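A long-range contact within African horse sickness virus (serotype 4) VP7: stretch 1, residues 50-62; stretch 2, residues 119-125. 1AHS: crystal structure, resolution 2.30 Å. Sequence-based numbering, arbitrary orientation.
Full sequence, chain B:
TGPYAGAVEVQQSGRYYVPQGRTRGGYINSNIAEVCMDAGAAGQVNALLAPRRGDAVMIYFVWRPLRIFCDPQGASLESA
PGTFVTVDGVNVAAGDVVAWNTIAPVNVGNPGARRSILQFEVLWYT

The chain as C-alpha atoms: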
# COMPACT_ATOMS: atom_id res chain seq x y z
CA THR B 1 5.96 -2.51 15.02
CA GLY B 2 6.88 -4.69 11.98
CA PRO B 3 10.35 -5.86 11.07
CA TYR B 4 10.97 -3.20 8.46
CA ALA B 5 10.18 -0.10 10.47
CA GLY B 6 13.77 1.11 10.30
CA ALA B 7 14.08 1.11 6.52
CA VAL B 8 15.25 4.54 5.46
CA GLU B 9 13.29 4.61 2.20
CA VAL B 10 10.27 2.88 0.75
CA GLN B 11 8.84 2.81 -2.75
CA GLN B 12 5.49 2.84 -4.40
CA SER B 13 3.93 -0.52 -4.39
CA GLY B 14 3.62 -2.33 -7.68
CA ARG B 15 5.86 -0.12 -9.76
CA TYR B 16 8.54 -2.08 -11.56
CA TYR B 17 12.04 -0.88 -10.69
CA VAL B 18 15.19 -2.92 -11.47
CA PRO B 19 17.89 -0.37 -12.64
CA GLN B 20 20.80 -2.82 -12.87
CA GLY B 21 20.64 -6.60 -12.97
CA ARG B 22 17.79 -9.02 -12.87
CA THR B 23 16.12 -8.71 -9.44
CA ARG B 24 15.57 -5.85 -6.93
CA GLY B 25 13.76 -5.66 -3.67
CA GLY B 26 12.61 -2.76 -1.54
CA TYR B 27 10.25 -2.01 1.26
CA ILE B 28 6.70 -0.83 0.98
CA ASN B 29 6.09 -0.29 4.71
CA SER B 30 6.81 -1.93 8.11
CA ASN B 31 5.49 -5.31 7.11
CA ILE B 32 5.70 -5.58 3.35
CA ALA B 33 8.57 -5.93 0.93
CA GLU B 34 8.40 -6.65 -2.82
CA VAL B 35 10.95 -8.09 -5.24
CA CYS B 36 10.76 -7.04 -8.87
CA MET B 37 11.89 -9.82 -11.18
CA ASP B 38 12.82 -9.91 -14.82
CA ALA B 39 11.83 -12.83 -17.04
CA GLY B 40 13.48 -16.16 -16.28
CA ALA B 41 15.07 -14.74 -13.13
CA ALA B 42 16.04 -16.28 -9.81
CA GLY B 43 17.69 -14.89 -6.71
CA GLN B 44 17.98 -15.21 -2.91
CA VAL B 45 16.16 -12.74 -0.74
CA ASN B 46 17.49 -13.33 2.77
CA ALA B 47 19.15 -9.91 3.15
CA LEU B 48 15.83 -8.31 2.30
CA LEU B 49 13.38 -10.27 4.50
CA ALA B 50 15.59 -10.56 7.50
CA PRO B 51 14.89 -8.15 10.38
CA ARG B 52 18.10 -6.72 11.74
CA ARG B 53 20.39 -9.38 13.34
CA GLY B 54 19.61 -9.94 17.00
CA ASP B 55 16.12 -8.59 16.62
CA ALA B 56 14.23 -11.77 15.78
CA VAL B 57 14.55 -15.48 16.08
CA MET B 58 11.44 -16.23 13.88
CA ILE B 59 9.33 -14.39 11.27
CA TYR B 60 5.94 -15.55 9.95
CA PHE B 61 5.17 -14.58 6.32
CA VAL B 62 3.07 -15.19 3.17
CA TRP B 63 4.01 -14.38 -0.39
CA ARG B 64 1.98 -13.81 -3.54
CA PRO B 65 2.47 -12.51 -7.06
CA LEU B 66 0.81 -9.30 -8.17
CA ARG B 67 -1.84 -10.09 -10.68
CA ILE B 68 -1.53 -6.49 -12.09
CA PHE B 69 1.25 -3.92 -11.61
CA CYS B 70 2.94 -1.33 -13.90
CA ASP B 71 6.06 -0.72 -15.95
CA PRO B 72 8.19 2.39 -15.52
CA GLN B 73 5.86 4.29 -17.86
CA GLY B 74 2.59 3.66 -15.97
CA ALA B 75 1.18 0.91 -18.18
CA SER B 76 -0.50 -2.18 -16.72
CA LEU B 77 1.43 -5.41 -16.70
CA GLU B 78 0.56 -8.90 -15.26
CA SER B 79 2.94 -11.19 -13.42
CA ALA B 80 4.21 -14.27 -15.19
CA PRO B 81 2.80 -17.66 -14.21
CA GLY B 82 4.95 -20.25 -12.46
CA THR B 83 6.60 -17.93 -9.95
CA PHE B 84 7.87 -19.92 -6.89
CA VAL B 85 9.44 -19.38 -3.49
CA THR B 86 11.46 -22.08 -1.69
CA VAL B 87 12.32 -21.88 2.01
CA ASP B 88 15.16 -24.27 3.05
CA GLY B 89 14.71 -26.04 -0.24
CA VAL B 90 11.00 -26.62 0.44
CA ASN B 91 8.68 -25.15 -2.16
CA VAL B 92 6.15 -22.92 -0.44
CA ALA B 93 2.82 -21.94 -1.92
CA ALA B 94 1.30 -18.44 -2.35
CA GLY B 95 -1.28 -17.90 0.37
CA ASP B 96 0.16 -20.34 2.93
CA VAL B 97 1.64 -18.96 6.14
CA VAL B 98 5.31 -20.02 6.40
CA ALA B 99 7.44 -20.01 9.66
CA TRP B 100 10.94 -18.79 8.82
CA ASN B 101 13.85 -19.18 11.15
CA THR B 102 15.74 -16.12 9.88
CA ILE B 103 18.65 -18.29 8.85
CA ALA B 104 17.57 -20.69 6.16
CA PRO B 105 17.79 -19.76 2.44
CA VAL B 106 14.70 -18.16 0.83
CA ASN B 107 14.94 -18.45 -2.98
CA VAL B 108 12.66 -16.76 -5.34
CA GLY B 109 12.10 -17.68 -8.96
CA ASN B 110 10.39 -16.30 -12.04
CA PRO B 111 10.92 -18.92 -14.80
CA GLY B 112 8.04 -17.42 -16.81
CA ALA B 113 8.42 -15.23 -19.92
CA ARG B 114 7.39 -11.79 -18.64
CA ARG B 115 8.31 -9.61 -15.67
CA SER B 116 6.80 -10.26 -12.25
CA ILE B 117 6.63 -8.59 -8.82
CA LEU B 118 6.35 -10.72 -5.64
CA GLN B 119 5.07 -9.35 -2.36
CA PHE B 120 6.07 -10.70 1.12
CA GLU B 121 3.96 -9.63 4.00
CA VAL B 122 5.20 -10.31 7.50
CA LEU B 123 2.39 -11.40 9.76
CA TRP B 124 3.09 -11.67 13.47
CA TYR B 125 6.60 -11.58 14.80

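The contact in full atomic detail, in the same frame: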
# COMPACT_ATOMS: atom_id res chain seq x y z
N ALA B 50 15.08 -10.48 6.17
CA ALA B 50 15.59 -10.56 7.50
C ALA B 50 15.61 -9.26 8.23
O ALA B 50 16.22 -8.26 7.77
CB ALA B 50 16.94 -11.09 7.48
N PRO B 51 15.01 -9.27 9.43
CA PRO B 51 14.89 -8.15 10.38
C PRO B 51 16.33 -7.93 10.84
O PRO B 51 17.15 -8.86 10.72
CB PRO B 51 14.04 -8.74 11.52
CG PRO B 51 14.36 -10.20 11.47
CD PRO B 51 14.40 -10.50 9.99
N ARG B 52 16.69 -6.78 11.40
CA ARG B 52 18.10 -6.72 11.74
C ARG B 52 18.57 -7.78 12.77
O ARG B 52 17.78 -8.26 13.61
CB ARG B 52 18.64 -5.29 11.91
N ARG B 53 19.79 -8.29 12.52
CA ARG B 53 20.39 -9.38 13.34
C ARG B 53 20.29 -9.13 14.85
O ARG B 53 20.63 -8.05 15.34
CB ARG B 53 21.85 -9.64 12.93
N GLY B 54 19.75 -10.10 15.57
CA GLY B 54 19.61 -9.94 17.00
C GLY B 54 18.22 -9.52 17.39
O GLY B 54 17.78 -9.70 18.53
N ASP B 55 17.49 -9.02 16.41
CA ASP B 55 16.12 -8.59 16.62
C ASP B 55 15.11 -9.75 16.69
O ASP B 55 14.29 -9.82 17.61
CB ASP B 55 15.76 -7.67 15.47
CG ASP B 55 14.60 -6.75 15.78
OD1 ASP B 55 13.86 -6.96 16.80
OD2 ASP B 55 14.41 -5.77 14.99
N ALA B 56 15.18 -10.68 15.76
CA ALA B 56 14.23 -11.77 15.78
C ALA B 56 14.87 -13.13 15.65
O ALA B 56 15.98 -13.29 15.09
CB ALA B 56 13.17 -11.59 14.69
N VAL B 57 14.13 -14.11 16.15
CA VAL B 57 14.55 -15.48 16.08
C VAL B 57 13.61 -16.24 15.09
O VAL B 57 13.98 -17.29 14.57
CB VAL B 57 14.56 -16.08 17.49
CG1 VAL B 57 13.24 -16.73 17.82
CG2 VAL B 57 15.71 -17.02 17.65
N MET B 58 12.45 -15.64 14.78
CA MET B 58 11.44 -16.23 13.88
C MET B 58 10.50 -15.18 13.28
O MET B 58 10.00 -14.31 13.98
CB MET B 58 10.61 -17.23 14.68
CG MET B 58 9.70 -18.09 13.85
SD MET B 58 9.08 -19.54 14.73
CE MET B 58 8.49 -18.73 16.30
N ILE B 59 10.22 -15.30 11.99
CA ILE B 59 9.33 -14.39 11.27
C ILE B 59 8.26 -15.22 10.58
O ILE B 59 8.58 -16.24 10.02
CB ILE B 59 10.12 -13.69 10.17
CG1 ILE B 59 10.76 -12.45 10.72
CG2 ILE B 59 9.30 -13.35 8.96
CD1 ILE B 59 11.37 -11.68 9.62
N TYR B 60 7.00 -14.82 10.63
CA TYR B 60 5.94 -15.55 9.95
C TYR B 60 5.58 -14.75 8.70
O TYR B 60 5.37 -13.55 8.81
CB TYR B 60 4.71 -15.64 10.84
CG TYR B 60 4.70 -16.79 11.83
CD1 TYR B 60 4.21 -18.04 11.45
CD2 TYR B 60 5.23 -16.66 13.11
CE1 TYR B 60 4.25 -19.15 12.32
CE2 TYR B 60 5.28 -17.78 14.00
CZ TYR B 60 4.79 -19.02 13.59
OH TYR B 60 4.86 -20.15 14.40
N PHE B 61 5.52 -15.35 7.51
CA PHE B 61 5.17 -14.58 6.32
C PHE B 61 4.40 -15.32 5.23
O PHE B 61 4.33 -16.54 5.28
CB PHE B 61 6.41 -14.00 5.70
CG PHE B 61 7.25 -15.00 4.95
CD1 PHE B 61 6.93 -15.37 3.65
CD2 PHE B 61 8.45 -15.46 5.49
CE1 PHE B 61 7.78 -16.16 2.91
CE2 PHE B 61 9.31 -16.25 4.77
CZ PHE B 61 8.97 -16.60 3.48
N VAL B 62 3.76 -14.59 4.32
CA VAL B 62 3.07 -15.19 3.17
C VAL B 62 3.58 -14.45 1.98
O VAL B 62 3.99 -13.32 2.11
CB VAL B 62 1.55 -14.98 3.11
CG1 VAL B 62 0.90 -15.85 4.01
CG2 VAL B 62 1.17 -13.61 3.47
N GLN B 119 5.26 -10.06 -3.60
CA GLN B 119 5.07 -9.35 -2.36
C GLN B 119 5.23 -10.31 -1.18
O GLN B 119 4.72 -11.42 -1.26
CB GLN B 119 3.65 -8.78 -2.35
CG GLN B 119 3.25 -8.22 -1.03
CD GLN B 119 1.84 -7.70 -0.99
OE1 GLN B 119 1.54 -6.65 -1.56
NE2 GLN B 119 0.96 -8.41 -0.24
N PHE B 120 5.90 -9.88 -0.10
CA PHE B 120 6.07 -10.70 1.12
C PHE B 120 5.47 -9.89 2.21
O PHE B 120 5.85 -8.77 2.39
CB PHE B 120 7.55 -10.88 1.46
CG PHE B 120 8.28 -11.74 0.49
CD1 PHE B 120 8.30 -13.10 0.65
CD2 PHE B 120 8.86 -11.19 -0.63
CE1 PHE B 120 8.89 -13.90 -0.33
CE2 PHE B 120 9.46 -11.98 -1.62
CZ PHE B 120 9.46 -13.33 -1.47
N GLU B 121 4.54 -10.43 2.96
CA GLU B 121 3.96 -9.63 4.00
C GLU B 121 4.23 -10.34 5.30
O GLU B 121 3.84 -11.48 5.46
CB GLU B 121 2.45 -9.56 3.81
CG GLU B 121 1.72 -8.87 4.96
CD GLU B 121 0.25 -8.75 4.73
OE1 GLU B 121 -0.22 -9.12 3.63
OE2 GLU B 121 -0.46 -8.27 5.65
N VAL B 122 4.92 -9.70 6.23
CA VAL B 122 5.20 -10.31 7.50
C VAL B 122 3.99 -10.22 8.39
O VAL B 122 3.43 -9.16 8.62
CB VAL B 122 6.36 -9.64 8.12
CG1 VAL B 122 6.62 -10.17 9.48
CG2 VAL B 122 7.54 -9.84 7.24
N LEU B 123 3.60 -11.34 8.97
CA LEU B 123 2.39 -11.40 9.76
C LEU B 123 2.43 -11.11 11.26
O LEU B 123 1.83 -10.16 11.74
CB LEU B 123 1.64 -12.70 9.45
CG LEU B 123 1.11 -12.79 8.01
CD1 LEU B 123 0.32 -14.05 7.84
CD2 LEU B 123 0.19 -11.63 7.71
N TRP B 124 3.01 -11.98 12.04
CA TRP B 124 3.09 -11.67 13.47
C TRP B 124 4.57 -11.90 13.62
O TRP B 124 5.21 -12.51 12.71
CB TRP B 124 2.24 -12.63 14.35
N TYR B 125 5.17 -11.34 14.66
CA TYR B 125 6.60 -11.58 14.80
C TYR B 125 7.22 -11.39 16.20
O TYR B 125 7.05 -10.35 16.86
CB TYR B 125 7.33 -10.89 13.60
CG TYR B 125 8.32 -9.80 13.88
CD1 TYR B 125 7.92 -8.52 14.29
CD2 TYR B 125 9.67 -10.04 13.69
CE1 TYR B 125 8.85 -7.55 14.53
CE2 TYR B 125 10.60 -9.09 13.92
CZ TYR B 125 10.20 -7.85 14.33
OH TYR B 125 11.21 -6.96 14.56

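Two segments of the VP7 chain, at least 57 residues apart in sequence wherever they touch, meet as neighbouring antiparallel strands, 59-62 and 119-122, and then as a looser packing of loop against chain end; together they bury 577 Å². The three residues with the most surface covered are Tyr125, Val62 and Tyr60, and they mark the course of the contact from its loop end to its strand end.

At the strand end, Val62 pairs with Glu121 through two backbone hydrogen bonds. Glu121 N donates to Val62 O at 3.1 Å, nearly straight at 165°, while the return bond from Val62 N to Glu121 O is weak at 3.3 Å. The carbonyl of Val62 also receives a CA-H...O contact from Phe120 CA, 3.5 Å from Val62 O. The side chain of Val62 lies on the same face of the sheet as that of Glu121 and is buried: its CG2 is 4.3 Å from Glu121 CB, and its CG1 is 4.3 Å from Leu123 CD1. A branched, apolar side chain suits this buried place, where its two methyls meet the methylene of Glu121 and the end of Leu123. Glu121 is extended, chi1 and chi2 both t, and its carboxylate oxygens find hydrogen bonds outside this contact.

Tyr60 adds the shortest of the cross-strand hydrogen bonds, Leu123 N to Tyr60 O at 2.8 Å and 172°, so the ladder runs past the last strand residue of the second stretch. The same carbonyl takes a CA-H...O contact, Val122 CA to Tyr60 O at 3.5 Å. The Tyr60 ring leads away from the second stretch, leaving the start of the side chain beside Leu123, with Tyr60 CB 4.5 Å from Leu123 CB.

Between these two residues, Phe61 forms a non-hydrogen-bonded pair with Val122, CA to CA 4.4 Å, and both side chains lie on the face opposite Val62 and Glu121. With chi1 at 76° (p), the buried Phe61 ring offers its face to the edge of Phe120 in an offset edge-to-face pair: centroids 5.8 Å apart, planes at 73°, Phe61 CE1 to Phe120 CD1 3.8 Å. Ile59 CG2 approaches Val122 CG1 at 4.2 Å, extending this apolar packing toward the loop.

There Tyr125 has the largest covered area, 97 Å². Its CA-to-CB bond points sideways, but the ring comes nearer the first stretch, where small and apolar groups receive it: Ala56 CB lies 3.7 Å and Pro51 CB 4.2 Å from Tyr125 CE2, and Ile59 CG1 lies 4.0 Å from Tyr125 CD2. The short side chain of Ala56 points toward the second stretch and lets the ring sit close to the loop. Beyond the ring, Tyr125 OH lies 3.4 Å from Asp55 OD2. Tyr125 is poorly ordered and its chi1, 118°, falls between wells, so this end is less firmly defined than the strand pairing.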